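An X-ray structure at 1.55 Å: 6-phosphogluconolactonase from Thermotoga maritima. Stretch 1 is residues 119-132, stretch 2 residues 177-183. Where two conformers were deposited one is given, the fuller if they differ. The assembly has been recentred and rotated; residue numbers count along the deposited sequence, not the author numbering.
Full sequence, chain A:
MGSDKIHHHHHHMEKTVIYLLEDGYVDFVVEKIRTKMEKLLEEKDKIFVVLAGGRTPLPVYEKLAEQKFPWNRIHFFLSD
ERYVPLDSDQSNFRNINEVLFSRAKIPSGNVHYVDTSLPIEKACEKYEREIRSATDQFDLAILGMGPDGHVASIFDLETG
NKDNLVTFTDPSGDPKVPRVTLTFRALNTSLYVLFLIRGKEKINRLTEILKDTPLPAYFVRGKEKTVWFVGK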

# COMPACT_ATOMS: atom_id res chain seq x y z
N PRO A 119 -3.00 -22.54 1.37
CA PRO A 119 -1.79 -22.61 2.19
C PRO A 119 -0.90 -21.40 1.86
O PRO A 119 -0.93 -20.90 0.76
CB PRO A 119 -1.12 -23.95 1.76
CG PRO A 119 -2.25 -24.74 1.17
CD PRO A 119 -3.17 -23.73 0.52
N ILE A 120 -0.21 -20.87 2.85
CA ILE A 120 0.38 -19.56 2.68
C ILE A 120 1.31 -19.43 1.48
O ILE A 120 1.28 -18.40 0.78
CB ILE A 120 1.09 -19.11 4.00
CG1 ILE A 120 1.28 -17.61 4.02
CG2 ILE A 120 2.35 -19.97 4.26
CD1 ILE A 120 1.77 -16.98 5.32
N GLU A 121 2.11 -20.46 1.22
CA GLU A 121 3.00 -20.39 0.04
C GLU A 121 2.19 -20.30 -1.25
O GLU A 121 2.53 -19.54 -2.18
CB GLU A 121 3.96 -21.56 -0.01
CG GLU A 121 4.70 -21.71 -1.35
CD GLU A 121 5.83 -22.69 -1.28
OE1 GLU A 121 6.89 -22.32 -0.72
OE2 GLU A 121 5.67 -23.81 -1.80
N LYS A 122 1.10 -21.04 -1.30
CA LYS A 122 0.26 -21.07 -2.50
C LYS A 122 -0.46 -19.71 -2.65
O LYS A 122 -0.67 -19.22 -3.78
CB LYS A 122 -0.76 -22.19 -2.41
CG LYS A 122 -0.15 -23.52 -2.28
CD LYS A 122 0.61 -23.93 -3.49
CE LYS A 122 1.01 -25.37 -3.32
NZ LYS A 122 1.85 -25.96 -4.40
N ALA A 123 -0.89 -19.14 -1.53
CA ALA A 123 -1.48 -17.80 -1.56
C ALA A 123 -0.50 -16.79 -2.15
O ALA A 123 -0.85 -15.96 -2.99
CB ALA A 123 -1.89 -17.40 -0.14
N CYS A 124 0.75 -16.89 -1.74
CA CYS A 124 1.81 -16.01 -2.28
C CYS A 124 1.99 -16.18 -3.78
O CYS A 124 2.03 -15.18 -4.51
CB CYS A 124 3.17 -16.24 -1.64
SG CYS A 124 3.38 -15.73 0.06
N GLU A 125 2.07 -17.41 -4.25
CA GLU A 125 2.41 -17.71 -5.63
C GLU A 125 1.26 -17.32 -6.53
O GLU A 125 1.47 -16.78 -7.62
CB GLU A 125 2.78 -19.17 -5.76
CG GLU A 125 4.05 -19.47 -5.05
CD GLU A 125 4.40 -20.91 -5.00
OE1 GLU A 125 3.53 -21.81 -5.32
OE2 GLU A 125 5.59 -21.16 -4.63
N LYS A 126 0.03 -17.57 -6.05
CA LYS A 126 -1.17 -17.16 -6.76
C LYS A 126 -1.19 -15.65 -6.94
O LYS A 126 -1.49 -15.14 -7.99
CB LYS A 126 -2.42 -17.66 -6.05
CG LYS A 126 -3.74 -17.15 -6.68
CD LYS A 126 -4.94 -17.75 -5.98
CE LYS A 126 -6.19 -17.03 -6.27
NZ LYS A 126 -7.41 -17.76 -5.75
N TYR A 127 -0.90 -14.92 -5.87
CA TYR A 127 -0.96 -13.47 -5.93
C TYR A 127 0.15 -12.96 -6.82
O TYR A 127 -0.06 -12.06 -7.62
CB TYR A 127 -0.77 -12.91 -4.51
CG TYR A 127 -1.08 -11.46 -4.37
CD1 TYR A 127 -2.20 -10.93 -4.98
CD2 TYR A 127 -0.28 -10.60 -3.63
CE1 TYR A 127 -2.55 -9.59 -4.84
CE2 TYR A 127 -0.64 -9.26 -3.50
CZ TYR A 127 -1.74 -8.75 -4.11
OH TYR A 127 -2.10 -7.39 -4.01
N GLU A 128 1.33 -13.56 -6.71
CA GLU A 128 2.44 -13.17 -7.59
C GLU A 128 2.07 -13.34 -9.09
O GLU A 128 2.26 -12.43 -9.90
CB GLU A 128 3.71 -13.97 -7.28
CG GLU A 128 4.86 -13.50 -8.15
CD GLU A 128 6.25 -13.56 -7.50
OE1 GLU A 128 6.41 -13.67 -6.28
OE2 GLU A 128 7.21 -13.49 -8.27
N ARG A 129 1.51 -14.48 -9.42
CA ARG A 129 1.04 -14.73 -10.78
C ARG A 129 0.02 -13.67 -11.23
O ARG A 129 0.03 -13.25 -12.39
CB ARG A 129 0.45 -16.13 -10.96
CG ARG A 129 1.45 -17.30 -10.96
CD ARG A 129 0.89 -18.64 -11.30
NE ARG A 129 -0.19 -19.06 -10.43
CZ ARG A 129 -0.09 -19.80 -9.33
NH1 ARG A 129 1.09 -20.20 -8.88
NH2 ARG A 129 -1.21 -20.16 -8.69
N GLU A 130 -0.91 -13.30 -10.34
CA GLU A 130 -1.94 -12.34 -10.71
C GLU A 130 -1.34 -10.97 -10.99
O GLU A 130 -1.74 -10.29 -11.92
CB GLU A 130 -2.97 -12.18 -9.59
CG GLU A 130 -3.96 -13.23 -9.49
CD GLU A 130 -5.07 -12.84 -8.51
OE1 GLU A 130 -5.51 -11.68 -8.50
OE2 GLU A 130 -5.47 -13.78 -7.81
N ILE A 131 -0.43 -10.54 -10.12
CA ILE A 131 0.24 -9.26 -10.34
C ILE A 131 0.97 -9.22 -11.67
O ILE A 131 0.78 -8.27 -12.47
CB ILE A 131 1.22 -8.97 -9.18
CG1 ILE A 131 0.43 -8.81 -7.90
CG2 ILE A 131 2.00 -7.73 -9.51
CD1 ILE A 131 1.34 -8.76 -6.68
N ARG A 132 1.78 -10.26 -11.94
CA ARG A 132 2.53 -10.33 -13.17
C ARG A 132 1.62 -10.27 -14.40
O ARG A 132 1.94 -9.66 -15.43
CB ARG A 132 3.36 -11.63 -13.24
CG ARG A 132 4.51 -11.68 -12.28
CD ARG A 132 5.26 -12.99 -12.37
NE ARG A 132 6.36 -13.11 -11.41
CZ ARG A 132 7.60 -12.61 -11.59
NH1 ARG A 132 7.91 -11.94 -12.70
NH2 ARG A 132 8.53 -12.78 -10.63
N VAL A 177 0.73 -12.54 13.56
CA VAL A 177 0.24 -13.57 12.64
C VAL A 177 1.15 -13.60 11.43
O VAL A 177 1.80 -12.59 11.13
CB VAL A 177 -1.23 -13.29 12.18
CG1 VAL A 177 -2.20 -13.46 13.37
CG2 VAL A 177 -1.40 -11.94 11.48
N PRO A 178 1.23 -14.73 10.74
CA PRO A 178 1.98 -14.77 9.51
C PRO A 178 1.37 -13.80 8.52
O PRO A 178 0.19 -13.49 8.60
CB PRO A 178 1.82 -16.21 9.05
CG PRO A 178 1.49 -16.94 10.21
CD PRO A 178 0.64 -16.03 11.07
N ARG A 179 2.22 -13.28 7.65
CA ARG A 179 1.81 -12.27 6.67
C ARG A 179 2.27 -12.67 5.26
O ARG A 179 3.33 -13.34 5.09
CB ARG A 179 2.38 -10.87 6.93
CG ARG A 179 2.50 -10.36 8.35
CD ARG A 179 1.21 -10.18 8.95
NE ARG A 179 1.20 -9.50 10.27
CZ ARG A 179 1.02 -8.20 10.45
NH1 ARG A 179 1.04 -7.33 9.42
NH2 ARG A 179 0.85 -7.74 11.68
N VAL A 180 1.51 -12.23 4.27
CA VAL A 180 1.89 -12.30 2.86
C VAL A 180 2.17 -10.85 2.45
O VAL A 180 1.38 -9.97 2.77
CB VAL A 180 0.76 -12.90 2.04
CG1 VAL A 180 1.04 -12.72 0.53
CG2 VAL A 180 0.55 -14.33 2.46
N THR A 181 3.31 -10.60 1.83
CA THR A 181 3.65 -9.24 1.50
C THR A 181 4.33 -9.09 0.17
O THR A 181 5.10 -9.95 -0.25
CB THR A 181 4.55 -8.63 2.64
OG1 THR A 181 4.74 -7.21 2.44
CG2 THR A 181 5.89 -9.27 2.65
N LEU A 182 4.06 -7.96 -0.51
CA LEU A 182 4.95 -7.57 -1.56
C LEU A 182 6.29 -7.28 -0.96
O LEU A 182 6.39 -6.91 0.22
CB LEU A 182 4.47 -6.27 -2.21
CG LEU A 182 3.19 -6.36 -3.01
CD1 LEU A 182 2.89 -5.02 -3.79
CD2 LEU A 182 3.10 -7.44 -3.91
N THR A 183 7.33 -7.49 -1.78
CA THR A 183 8.76 -7.28 -1.39
C THR A 183 9.22 -5.90 -1.82
O THR A 183 8.51 -5.14 -2.50
CB THR A 183 9.62 -8.30 -2.13
OG1 THR A 183 9.42 -8.14 -3.54
CG2 THR A 183 9.25 -9.74 -1.80

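No hydrogen bond joins the two stretches: the contact is made almost entirely by apolar side chains. The helix and the strand run nearly the same way, their N-to-C directions only 24° apart, and their axes come within 9.0 Å. The two stretches bury 311 Å² between them, both sides summed, and the closest CA pair is Cys124 and Val180, 6.3 Å from CA to CA. Because the axes are so nearly aligned, contacts proceed in the same order along both: Ile120 meets Pro178 and Val180, Cys124 meets Val180, and Tyr127 and Ile131 meet Leu182. The spacing 120, 124, 127, 131 is that of one stripe along an alpha helix, whereas 178, 180 and 182 alternate along the extended chain.

At the start of the helix, Ile120 points toward the strand with both chi angles in t, an extended arrangement that carries CD1 to 3.8 Å from CB of Pro178 and to 4.0 Å from the backbone O of Arg179. Nearer its own backbone, CG1 of Ile120 packs 3.7 Å from CG2 of Val180. Pro178, a compact ring, offers carbon to the partly exposed end of the contact. Val180 is the centrepiece of the strand's side, with 82 Å² covered, the largest share of any residue here. Its CB points toward the helix and its chi1 is t; CG2 of Val180, besides packing against Ile120, also lies 4.0 Å from SG of Cys124, while CG1 of Val180 is 3.8 Å from the same sulfur. A short, branched side chain suits this narrow point, as does Cys124, whose CB leaves sideways and whose sulfur, with chi1 in m, still reaches the valine. Ala123 also points toward the strand, but CB of Ala123 stays 4.7 Å from CG2 of Val180.

Farther along, Leu182 closes the contact. Its CA-to-CB bond points sideways, yet the end of the side chain comes nearer the helix, and CD2 meets two residues there: it is 3.5 Å from CD1 of Ile131 and 4.2 Å from CE2 of Tyr127, whose ring it approaches obliquely. Tyr127 and Ile131 both point toward the strand and are buried; the tyrosine contributes ring carbon here while its OH is hydrogen-bonded elsewhere in the structure.

The polar residues keep clear of this seam. Arg179 and Thr181 alternate with the apolar strand residues and point away from the helix; OG1 of Thr181 donates a hydrogen bond to the backbone O of Leu182 at 2.8 Å. On the helix, Glu121 points away, and Glu128 forms a salt bridge with Arg132 one turn later, its OE2 2.8 Å from NH2 of Arg132. Backbone bonds such as Cys124 N to Ile120 O (3.0 Å) and Ile131 N to Tyr127 O (2.9 Å) maintain the helical spacing that lines up the apolar stripe.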